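Local coordinates for lipopolysaccharide biosynthesis protein wbpB (Thermus thermophilus, PDB 3O9Z) that probably oxidises a nucleotide-linked acetamido sugar acid with NAD on the way to 2,3-diacetamido-2,3-dideoxy-D-mannuronic acid, with 2-oxoglutarate also bound beside the cofactor, at residues A[196-202]-A[215-221]; A[223-227]-A[305-311]; A[30-34]-A[59-63]. All coordinates share one frame; numbering follows the deposited sequence.

Overall arrangement
Contact 3 comes first along the chain, pairing strand 30-34 with helix 59-63 in the NAD-binding Rossmann domain; contact 1 (196-202 with 215-221) and contact 2 (223-227 with 305-311) follow in that order, on the sheet of the C-terminal domain. Contacts 1 and 2 have centres about 14 Å apart and touch through neighbouring strands 211-218 and 221-228, where Leu-216 O and Val-223 N, 2.9 Å apart, probably hydrogen bond. Contact 3 lies on the opposite side of the chain's centre, its centre about 41 Å from that of contact 1 and about 45 Å from that of contact 2. One end thus holds the adenine, whereas the other builds the sheet that contributes 2-oxoglutarate-binding Tyr-158 and Thr-160.

Contact 1: A[196-202]-A[215-221]; sequences FGRALHV and YLELEGA
Ala-221 CB sits over one face of the Phe-196 ring, 3.6 Å from its centroid, a CH-pi contact; Phe-196 CG, anti to the carbonyl carbon (chi1 -56°), swings the ring against that methyl. Phe-196 CB also meets Leu-218 CD1, while Leu-218 CD2, the other branch of that leucine, presses on Ala-199 CB at 3.4 Å, tighter than usual for two carbons. Further along, Val-202 and Leu-216 lie side by side. Behind these side chains the backbones form an antiparallel hairpin, strands 199-207 and 211-218, broken by a classic beta bulge: Leu-200 and His-201 both face Glu-217, whose carbonyl O accepts from Leu-200 N at 2.7 Å and from His-201 N at 3.3 Å. Glu-217 N returns a bond to His-201 O. Past the strand end, a type I turn from Leu-218 to Ala-221 brings Gly-220 N within 2.8 Å of Phe-196 O, on a carbonyl lone pair. Glu-219 OE1 receives Arg-198 N almost straight (2.9 Å, 176°), on the anti side of its carboxylate. At Gly-197, which leaves the helix with positive phi, a CB would collide with that same OE1. In the second shell, Leu-192 packs on Leu-216 and Leu-218, and Glu-286 and Arg-289 bond the backbone N and O of Ala-199.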
loop_
_atom_site.group_PDB
_atom_site.type_symbol
_atom_site.label_atom_id
_atom_site.label_comp_id
_atom_site.label_asym_id
_atom_site.label_seq_id
_atom_site.Cartn_x
_atom_site.Cartn_y
_atom_site.Cartn_z
ATOM N N PHE A 196 8.316 32.320 25.450
ATOM C CA PHE A 196 7.530 32.699 26.628
ATOM C C PHE A 196 7.439 31.641 27.712
ATOM O O PHE A 196 6.794 31.852 28.745
ATOM C CB PHE A 196 6.119 33.137 26.234
ATOM C CG PHE A 196 6.068 34.260 25.240
ATOM C CD1 PHE A 196 6.653 35.486 25.533
ATOM C CD2 PHE A 196 5.428 34.102 24.022
ATOM C CE1 PHE A 196 6.575 36.545 24.624
ATOM C CE2 PHE A 196 5.336 35.123 23.117
ATOM C CZ PHE A 196 5.923 36.363 23.401
ATOM N N GLY A 197 8.058 30.488 27.511
ATOM C CA GLY A 197 8.026 29.459 28.547
ATOM C C GLY A 197 6.852 28.522 28.656
ATOM O O GLY A 197 6.137 28.284 27.686
ATOM N N ARG A 198 6.651 27.964 29.845
ATOM C CA ARG A 198 5.758 26.848 30.044
ATOM C C ARG A 198 4.325 27.360 30.118
ATOM O O ARG A 198 4.060 28.462 30.648
ATOM C CB ARG A 198 6.094 26.172 31.380
ATOM C CG ARG A 198 5.303 24.892 31.684
ATOM C CD ARG A 198 5.511 24.389 33.138
ATOM N NE ARG A 198 4.719 23.190 33.404
ATOM C CZ ARG A 198 5.134 21.953 33.148
ATOM N NH1 ARG A 198 6.337 21.741 32.633
ATOM N NH2 ARG A 198 4.348 20.917 33.410
ATOM N N ALA A 199 3.384 26.550 29.662
ATOM C CA ALA A 199 1.992 26.896 29.739
ATOM C C ALA A 199 1.388 26.547 31.094
ATOM O O ALA A 199 1.260 25.370 31.484
ATOM C CB ALA A 199 1.191 26.232 28.601
ATOM N N LEU A 200 0.946 27.579 31.797
ATOM C CA LEU A 200 0.270 27.374 33.078
ATOM C C LEU A 200 -1.190 27.014 32.921
ATOM O O LEU A 200 -1.769 26.341 33.767
ATOM C CB LEU A 200 0.408 28.687 33.874
ATOM C CG LEU A 200 1.816 29.282 33.976
ATOM C CD1 LEU A 200 1.744 30.544 34.842
ATOM C CD2 LEU A 200 2.776 28.274 34.611
ATOM N N HIS A 201 -1.811 27.451 31.832
ATOM C CA HIS A 201 -3.230 27.226 31.614
ATOM C C HIS A 201 -3.451 27.143 30.117
ATOM O O HIS A 201 -2.862 27.901 29.353
ATOM C CB HIS A 201 -4.045 28.385 32.213
ATOM C CG HIS A 201 -5.511 28.338 31.908
ATOM N ND1 HIS A 201 -6.351 27.362 32.399
ATOM C CD2 HIS A 201 -6.304 29.214 31.245
ATOM C CE1 HIS A 201 -7.590 27.609 32.013
ATOM N NE2 HIS A 201 -7.588 28.730 31.313
ATOM N N VAL A 202 -4.250 26.171 29.691
ATOM C CA VAL A 202 -4.564 26.016 28.268
ATOM C C VAL A 202 -6.071 25.927 28.070
ATOM O O VAL A 202 -6.757 25.262 28.872
ATOM C CB VAL A 202 -3.994 24.680 27.739
ATOM C CG1 VAL A 202 -4.376 24.507 26.256
ATOM C CG2 VAL A 202 -2.491 24.682 27.868
ATOM N N TYR A 215 -6.655 29.737 23.840
ATOM C CA TYR A 215 -5.918 30.697 24.682
ATOM C C TYR A 215 -4.880 29.941 25.486
ATOM O O TYR A 215 -5.127 28.789 25.899
ATOM C CB TYR A 215 -6.928 31.359 25.630
ATOM C CG TYR A 215 -6.348 32.306 26.664
ATOM C CD1 TYR A 215 -5.987 33.608 26.279
ATOM C CD2 TYR A 215 -6.116 31.878 27.958
ATOM C CE1 TYR A 215 -5.444 34.465 27.193
ATOM C CE2 TYR A 215 -5.568 32.780 28.897
ATOM C CZ TYR A 215 -5.253 34.041 28.476
ATOM O OH TYR A 215 -4.745 34.900 29.447
ATOM N N LEU A 216 -3.722 30.535 25.722
ATOM C CA LEU A 216 -2.720 29.998 26.622
ATOM C C LEU A 216 -2.348 31.075 27.616
ATOM O O LEU A 216 -2.153 32.218 27.231
ATOM C CB LEU A 216 -1.411 29.643 25.906
ATOM C CG LEU A 216 -1.585 28.738 24.682
ATOM C CD1 LEU A 216 -0.365 28.785 23.768
ATOM C CD2 LEU A 216 -1.760 27.300 25.234
ATOM N N GLU A 217 -2.111 30.675 28.852
ATOM C CA GLU A 217 -1.350 31.514 29.778
ATOM C C GLU A 217 0.012 30.879 29.942
ATOM O O GLU A 217 0.100 29.771 30.487
ATOM C CB GLU A 217 -2.071 31.592 31.129
ATOM C CG GLU A 217 -1.305 32.519 32.105
ATOM C CD GLU A 217 -1.713 32.355 33.567
ATOM O OE1 GLU A 217 -2.507 31.460 33.910
ATOM O OE2 GLU A 217 -1.206 33.137 34.390
ATOM N N LEU A 218 1.051 31.565 29.476
ATOM C CA LEU A 218 2.430 31.082 29.587
ATOM C C LEU A 218 3.170 31.915 30.626
ATOM O O LEU A 218 2.711 33.016 30.997
ATOM C CB LEU A 218 3.164 31.226 28.250
ATOM C CG LEU A 218 2.375 30.649 27.049
ATOM C CD1 LEU A 218 3.084 30.956 25.731
ATOM C CD2 LEU A 218 1.997 29.181 27.224
ATOM N N GLU A 219 4.301 31.407 31.088
ATOM C CA GLU A 219 5.108 32.169 32.055
ATOM C C GLU A 219 5.318 33.601 31.585
ATOM O O GLU A 219 5.159 34.535 32.406
ATOM C CB GLU A 219 6.463 31.495 32.227
ATOM C CG GLU A 219 6.336 30.202 33.022
ATOM C CD GLU A 219 7.670 29.464 33.089
ATOM O OE1 GLU A 219 8.167 28.986 32.045
ATOM O OE2 GLU A 219 8.282 29.412 34.184
ATOM N N GLY A 220 5.575 33.835 30.299
ATOM C CA GLY A 220 5.921 35.164 29.803
ATOM C C GLY A 220 4.879 35.834 28.938
ATOM O O GLY A 220 5.154 36.874 28.343
ATOM N N ALA A 221 3.694 35.246 28.789
ATOM C CA ALA A 221 2.689 35.845 27.904
ATOM C C ALA A 221 1.309 35.283 28.114
ATOM O O ALA A 221 1.144 34.123 28.481
ATOM C CB ALA A 221 3.053 35.589 26.424
#

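Contact 2: A[223-227]-A[305-311]; sequences VRWFL and ENRHPFL
Phe-226 CB is centred over the imidazole of His-308, 3.3 Å from the ring centroid and almost on its normal. This CH-pi contact begins an aromatic cluster of Phe-226, His-308 and Phe-310, by which the C-terminal segment packs across strand 221-228 of the six-stranded sheet in the C-terminal alpha/beta domain. With CG anti to the backbone N (chi1 -180°), the Phe-226 ring extends beyond the imidazole toward the 3-10 turn of residues 309-311. There the edge of Phe-310 is directed at the face of Phe-226, an edge-to-face pair with planes at 66°; Phe-310 CD2 comes to 3.7 Å from Phe-226 CD2, offset toward the rim of the ring. Leu-311 CD1 meets the edge of Phe-226 in the ring plane, so the phenyl is touched on a face and along its rim.

The imidazole lies between Phe-226 CB on one face and Pro-309 CD on the other. Its two nitrogens have different tasks: ND1 accepts from Phe-310 N at 3.0 Å, tying the ring to the backbone of the 3-10 segment, while NE2 is hydrogen-bonded to Thr-157 on strand 152-160. These two bonds together fix the rotation of the ring. Leu-311 N also bonds His-308 O.

At the other end of the contact, Arg-224 runs alongside the backbone of residues 305-308. Its CG rests near Asn-306 O, an oxygen buried here with no partner in the model, and Pro-309 CD lies over a face of the guanidinium. The chain bends at chi3, turning the group back so that NH2 reaches Arg-307 O at 2.9 Å, near the guanidinium plane but 36° out of the carbonyl plane.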
loop_
_atom_site.group_PDB
_atom_site.type_symbol
_atom_site.label_atom_id
_atom_site.label_comp_id
_atom_site.label_asym_id
_atom_site.label_seq_id
_atom_site.Cartn_x
_atom_site.Cartn_y
_atom_site.Cartn_z
ATOM N N VAL A 223 -1.727 34.452 25.502
ATOM C CA VAL A 223 -1.766 34.314 24.047
ATOM C C VAL A 223 -3.129 33.906 23.561
ATOM O O VAL A 223 -3.659 32.899 24.031
ATOM C CB VAL A 223 -0.761 33.223 23.569
ATOM C CG1 VAL A 223 -0.650 33.205 22.012
ATOM C CG2 VAL A 223 0.621 33.463 24.208
ATOM N N ARG A 224 -3.727 34.648 22.636
ATOM C CA ARG A 224 -4.954 34.187 21.959
ATOM C C ARG A 224 -4.466 33.644 20.627
ATOM O O ARG A 224 -3.726 34.349 19.915
ATOM C CB ARG A 224 -5.913 35.354 21.744
ATOM C CG ARG A 224 -6.418 35.915 23.078
ATOM C CD ARG A 224 -7.344 37.087 22.845
ATOM N NE ARG A 224 -6.619 38.294 22.481
ATOM C CZ ARG A 224 -7.202 39.337 21.897
ATOM N NH1 ARG A 224 -6.503 40.449 21.611
ATOM N NH2 ARG A 224 -8.465 39.216 21.502
ATOM N N TRP A 225 -4.840 32.412 20.264
ATOM C CA TRP A 225 -4.323 31.779 19.050
ATOM C C TRP A 225 -5.422 31.259 18.146
ATOM O O TRP A 225 -6.491 30.880 18.600
ATOM C CB TRP A 225 -3.278 30.703 19.387
ATOM C CG TRP A 225 -3.776 29.587 20.292
ATOM C CD1 TRP A 225 -3.668 29.522 21.671
ATOM C CD2 TRP A 225 -4.433 28.395 19.889
ATOM N NE1 TRP A 225 -4.215 28.341 22.136
ATOM C CE2 TRP A 225 -4.673 27.631 21.054
ATOM C CE3 TRP A 225 -4.772 27.854 18.636
ATOM C CZ2 TRP A 225 -5.299 26.388 21.041
ATOM C CZ3 TRP A 225 -5.399 26.609 18.643
ATOM C CH2 TRP A 225 -5.666 25.894 19.821
ATOM N N PHE A 226 -5.133 31.257 16.844
ATOM C CA PHE A 226 -6.031 30.763 15.828
ATOM C C PHE A 226 -5.195 30.058 14.785
ATOM O O PHE A 226 -4.196 30.631 14.320
ATOM C CB PHE A 226 -6.800 31.937 15.210
ATOM C CG PHE A 226 -7.767 31.526 14.137
ATOM C CD1 PHE A 226 -9.103 31.345 14.455
ATOM C CD2 PHE A 226 -7.331 31.329 12.829
ATOM C CE1 PHE A 226 -10.011 30.972 13.481
ATOM C CE2 PHE A 226 -8.243 30.946 11.834
ATOM C CZ PHE A 226 -9.586 30.730 12.180
ATOM N N LEU A 227 -5.608 28.836 14.468
ATOM C CA LEU A 227 -4.921 27.978 13.494
ATOM C C LEU A 227 -5.943 27.510 12.439
ATOM O O LEU A 227 -7.000 26.979 12.804
ATOM C CB LEU A 227 -4.381 26.773 14.289
ATOM C CG LEU A 227 -3.918 25.619 13.400
ATOM C CD1 LEU A 227 -2.745 25.984 12.494
ATOM C CD2 LEU A 227 -3.577 24.453 14.367
ATOM N N GLU A 305 -12.008 38.555 26.914
ATOM C CA GLU A 305 -10.595 38.940 26.948
ATOM C C GLU A 305 -9.691 37.829 26.411
ATOM O O GLU A 305 -8.544 38.089 26.035
ATOM C CB GLU A 305 -10.150 39.392 28.344
ATOM C CG GLU A 305 -10.211 38.325 29.401
ATOM C CD GLU A 305 -11.511 38.326 30.194
ATOM O OE1 GLU A 305 -12.532 38.869 29.710
ATOM O OE2 GLU A 305 -11.486 37.747 31.305
ATOM N N ASN A 306 -10.217 36.609 26.321
ATOM C CA ASN A 306 -9.382 35.469 25.910
ATOM C C ASN A 306 -9.692 34.943 24.522
ATOM O O ASN A 306 -9.077 33.961 24.108
ATOM C CB ASN A 306 -9.465 34.316 26.907
ATOM C CG ASN A 306 -8.943 34.701 28.272
ATOM O OD1 ASN A 306 -8.352 35.752 28.439
ATOM N ND2 ASN A 306 -9.083 33.806 29.237
ATOM N N ARG A 307 -10.616 35.582 23.815
ATOM C CA ARG A 307 -11.105 35.115 22.535
ATOM C C ARG A 307 -10.289 35.668 21.371
ATOM O O ARG A 307 -10.230 36.887 21.197
ATOM C CB ARG A 307 -12.567 35.557 22.373
ATOM C CG ARG A 307 -13.301 34.973 21.171
ATOM C CD ARG A 307 -14.679 35.624 20.932
ATOM N NE ARG A 307 -15.445 35.713 22.170
ATOM C CZ ARG A 307 -16.080 36.804 22.596
ATOM N NH1 ARG A 307 -16.047 37.932 21.892
ATOM N NH2 ARG A 307 -16.745 36.769 23.743
ATOM N N HIS A 308 -9.711 34.818 20.518
ATOM C CA HIS A 308 -9.002 35.338 19.349
ATOM C C HIS A 308 -9.934 36.182 18.489
ATOM O O HIS A 308 -11.085 35.816 18.365
ATOM C CB HIS A 308 -8.384 34.165 18.560
ATOM C CG HIS A 308 -7.510 34.609 17.427
ATOM N ND1 HIS A 308 -8.032 35.093 16.244
ATOM C CD2 HIS A 308 -6.162 34.705 17.309
ATOM C CE1 HIS A 308 -7.041 35.406 15.424
ATOM N NE2 HIS A 308 -5.894 35.177 16.046
ATOM N N PRO A 309 -9.453 37.309 17.929
ATOM C CA PRO A 309 -10.351 38.168 17.136
ATOM C C PRO A 309 -11.120 37.455 16.035
ATOM O O PRO A 309 -12.239 37.885 15.695
ATOM C CB PRO A 309 -9.409 39.227 16.562
ATOM C CG PRO A 309 -8.310 39.306 17.561
ATOM C CD PRO A 309 -8.117 37.900 18.112
ATOM N N PHE A 310 -10.536 36.446 15.393
ATOM C CA PHE A 310 -11.254 35.757 14.321
ATOM C C PHE A 310 -12.514 35.049 14.833
ATOM O O PHE A 310 -13.403 34.700 14.050
ATOM C CB PHE A 310 -10.334 34.791 13.584
ATOM C CG PHE A 310 -9.352 35.440 12.626
ATOM C CD1 PHE A 310 -9.072 36.805 12.668
ATOM C CD2 PHE A 310 -8.587 34.645 11.776
ATOM C CE1 PHE A 310 -8.125 37.352 11.808
ATOM C CE2 PHE A 310 -7.659 35.179 10.941
ATOM C CZ PHE A 310 -7.430 36.534 10.913
ATOM N N LEU A 311 -12.615 34.833 16.141
ATOM C CA LEU A 311 -13.827 34.216 16.700
ATOM C C LEU A 311 -14.998 35.185 16.911
ATOM O O LEU A 311 -16.075 34.797 17.374
ATOM C CB LEU A 311 -13.480 33.514 18.015
ATOM C CG LEU A 311 -12.993 32.079 17.839
ATOM C CD1 LEU A 311 -12.031 31.945 16.697
ATOM C CD2 LEU A 311 -12.477 31.456 19.137
#

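Contact 3: A[30-34]-A[59-63]; sequences LVASL and FEAYL. With NAD (nicotinamide-adenine-dinucleotide), chain E.
Phe-59 reaches from helix 59-63 to strand 30-34, and its CB already lies 4.1 Å from Leu-34 CD1. With CG anti to the backbone N (chi1 178°), the ring is carried against Leu-34, whose CB stands 3.6 Å from the ring centroid and only 5° off the normal, a CH-pi contact over the middle of the face. The two sides of the ring touch different residues. CD2 meets Leu-34 CD2 at 3.8 Å, while CE1 comes to 3.6 Å from the carbonyl carbon of Ser-33 and also approaches Ala-32 CB. CZ, at the tip, remains near Leu-34 CB. On the opposite face lies Leu-63 CD1, one helical turn further on, so the ring is held between two leucines.

This is the packing of helix 56-68 against the parallel sheet of a Rossmann fold; the short axes run nearly antiparallel at 162° and approach to 9.7 Å. Ala-32 CB meets Tyr-62 CE2 at 3.9 Å, extending the apolar seam along the strand. An alanine in place of Phe-59 would remove the ring and is likely to leave Leu-34 CB and Leu-63 CD1 facing a gap, with Leu-34 freer to shift beside the adenine.

Leu-34 links this core to the cofactor: its CD2 lies 3.6 Å from N1A of the NAD adenine, and its carbonyl O is 3.3 Å from C2A. Asp-35, the next residue, hydrogen-bonds the same NAD through OD1, and Glu-57 of the second subunit packs on Leu-34.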
loop_
_atom_site.group_PDB
_atom_site.type_symbol
_atom_site.label_atom_id
_atom_site.label_comp_id
_atom_site.label_asym_id
_atom_site.label_seq_id
_atom_site.Cartn_x
_atom_site.Cartn_y
_atom_site.Cartn_z
ATOM N N LEU A 30 24.369 10.822 1.832
ATOM C CA LEU A 30 23.215 9.982 2.039
ATOM C C LEU A 30 23.661 8.559 1.722
ATOM O O LEU A 30 23.906 8.239 0.546
ATOM C CB LEU A 30 22.076 10.444 1.124
ATOM C CG LEU A 30 20.820 9.592 1.301
ATOM C CD1 LEU A 30 20.261 9.728 2.741
ATOM C CD2 LEU A 30 19.742 9.923 0.239
ATOM N N VAL A 31 23.739 7.730 2.745
ATOM C CA VAL A 31 24.183 6.353 2.576
ATOM C C VAL A 31 23.016 5.449 2.136
ATOM O O VAL A 31 23.209 4.551 1.317
ATOM C CB VAL A 31 24.802 5.826 3.888
ATOM C CG1 VAL A 31 25.235 4.374 3.788
ATOM C CG2 VAL A 31 26.013 6.715 4.247
ATOM N N ALA A 32 21.820 5.662 2.686
ATOM C CA ALA A 32 20.718 4.740 2.471
ATOM C C ALA A 32 19.452 5.494 2.829
ATOM O O ALA A 32 19.453 6.417 3.659
ATOM C CB ALA A 32 20.828 3.502 3.311
ATOM N N SER A 33 18.375 5.126 2.153
ATOM C CA SER A 33 17.039 5.654 2.497
ATOM C C SER A 33 16.029 4.549 2.605
ATOM O O SER A 33 16.217 3.455 2.058
ATOM C CB SER A 33 16.553 6.605 1.390
ATOM O OG SER A 33 17.439 7.622 0.994
ATOM N N LEU A 34 14.922 4.870 3.283
ATOM C CA LEU A 34 13.804 3.976 3.507
ATOM C C LEU A 34 12.535 4.722 3.105
ATOM O O LEU A 34 12.276 5.823 3.613
ATOM C CB LEU A 34 13.650 3.613 5.006
ATOM C CG LEU A 34 12.391 2.873 5.423
ATOM C CD1 LEU A 34 12.228 1.508 4.745
ATOM C CD2 LEU A 34 12.380 2.726 6.974
ATOM N N PHE A 59 16.053 -2.323 5.971
ATOM C CA PHE A 59 16.841 -1.127 6.140
ATOM C C PHE A 59 17.559 -1.189 7.514
ATOM O O PHE A 59 18.741 -0.934 7.537
ATOM C CB PHE A 59 15.798 0.002 6.214
ATOM C CG PHE A 59 16.341 1.384 6.446
ATOM C CD1 PHE A 59 17.074 2.121 5.535
ATOM C CD2 PHE A 59 16.013 2.017 7.657
ATOM C CE1 PHE A 59 17.459 3.452 5.726
ATOM C CE2 PHE A 59 16.384 3.330 7.874
ATOM C CZ PHE A 59 17.102 4.089 6.968
ATOM N N GLU A 60 16.856 -1.645 8.543
ATOM C CA GLU A 60 17.495 -1.768 9.875
ATOM C C GLU A 60 18.647 -2.789 9.819
ATOM O O GLU A 60 19.718 -2.481 10.374
ATOM C CB GLU A 60 16.439 -2.193 10.906
ATOM C CG GLU A 60 16.944 -2.172 12.344
ATOM C CD GLU A 60 15.817 -2.192 13.331
ATOM O OE1 GLU A 60 16.051 -1.767 14.480
ATOM O OE2 GLU A 60 14.741 -2.796 13.037
ATOM N N ALA A 61 18.385 -3.972 9.246
ATOM C CA ALA A 61 19.439 -4.993 9.217
ATOM C C ALA A 61 20.647 -4.477 8.478
ATOM O O ALA A 61 21.778 -4.823 8.828
ATOM C CB ALA A 61 18.899 -6.257 8.580
ATOM N N TYR A 62 20.463 -3.716 7.392
ATOM C CA TYR A 62 21.528 -3.129 6.615
ATOM C C TYR A 62 22.340 -2.115 7.402
ATOM O O TYR A 62 23.570 -2.196 7.440
ATOM C CB TYR A 62 20.946 -2.529 5.318
ATOM C CG TYR A 62 21.973 -1.755 4.548
ATOM C CD1 TYR A 62 22.970 -2.451 3.862
ATOM C CD2 TYR A 62 22.035 -0.380 4.587
ATOM C CE1 TYR A 62 23.968 -1.781 3.190
ATOM C CE2 TYR A 62 23.012 0.299 3.884
ATOM C CZ TYR A 62 23.973 -0.406 3.196
ATOM O OH TYR A 62 24.978 0.240 2.509
ATOM N N LEU A 63 21.637 -1.228 8.095
ATOM C CA LEU A 63 22.325 -0.255 8.921
ATOM C C LEU A 63 23.021 -0.961 10.090
ATOM O O LEU A 63 24.066 -0.486 10.481
ATOM C CB LEU A 63 21.352 0.798 9.453
ATOM C CG LEU A 63 20.810 1.703 8.319
ATOM C CD1 LEU A 63 19.871 2.693 8.972
ATOM C CD2 LEU A 63 21.869 2.459 7.507
HETATM P PA NAD E . 4.210 13.011 2.852
HETATM O O1A NAD E . 4.411 13.818 1.625
HETATM O O2A NAD E . 2.905 12.247 3.127
HETATM O O5B NAD E . 5.440 12.024 2.781
HETATM C C5B NAD E . 5.476 11.056 3.793
HETATM C C4B NAD E . 6.434 9.927 3.341
HETATM O O4B NAD E . 6.666 8.984 4.419
HETATM C C3B NAD E . 5.735 9.106 2.221
HETATM O O3B NAD E . 6.548 9.040 1.032
HETATM C C2B NAD E . 5.460 7.733 2.858
HETATM O O2B NAD E . 5.494 6.627 1.944
HETATM C C1B NAD E . 6.693 7.687 3.808
HETATM N N9A NAD E . 6.499 6.657 4.861
HETATM C C8A NAD E . 5.414 6.020 5.382
HETATM N N7A NAD E . 5.783 5.121 6.292
HETATM C C5A NAD E . 7.156 5.097 6.312
HETATM C C6A NAD E . 8.155 4.345 7.038
HETATM N N6A NAD E . 7.777 3.356 7.905
HETATM N N1A NAD E . 9.397 4.711 6.740
HETATM C C2A NAD E . 9.851 5.640 5.910
HETATM N N3A NAD E . 8.931 6.339 5.196
HETATM C C4A NAD E . 7.641 6.080 5.433
HETATM O O3 NAD E . 4.464 13.949 4.123
HETATM P PN NAD E . 5.421 15.164 4.351
HETATM O O1N NAD E . 4.622 16.454 4.178
HETATM O O2N NAD E . 6.691 14.982 3.568
HETATM O O5D NAD E . 5.659 15.135 5.931
HETATM C C5D NAD E . 6.728 14.308 6.318
HETATM C C4D NAD E . 7.126 14.769 7.732
HETATM O O4D NAD E . 7.710 16.078 7.555
HETATM C C3D NAD E . 5.985 14.897 8.751
HETATM O O3D NAD E . 6.582 14.628 10.059
HETATM C C2D NAD E . 5.683 16.403 8.680
HETATM O O2D NAD E . 5.171 16.910 9.902
HETATM C C1D NAD E . 7.016 17.075 8.328
HETATM N N1N NAD E . 6.855 18.338 7.609
HETATM C C2N NAD E . 7.521 19.399 8.010
HETATM C C3N NAD E . 7.465 20.637 7.403
HETATM C C7N NAD E . 8.227 21.724 8.044
HETATM O O7N NAD E . 9.211 21.496 8.781
HETATM N N7N NAD E . 7.863 22.942 7.662
HETATM C C4N NAD E . 6.657 20.751 6.264
HETATM C C5N NAD E . 6.033 19.588 5.811
HETATM C C6N NAD E . 6.142 18.367 6.472
#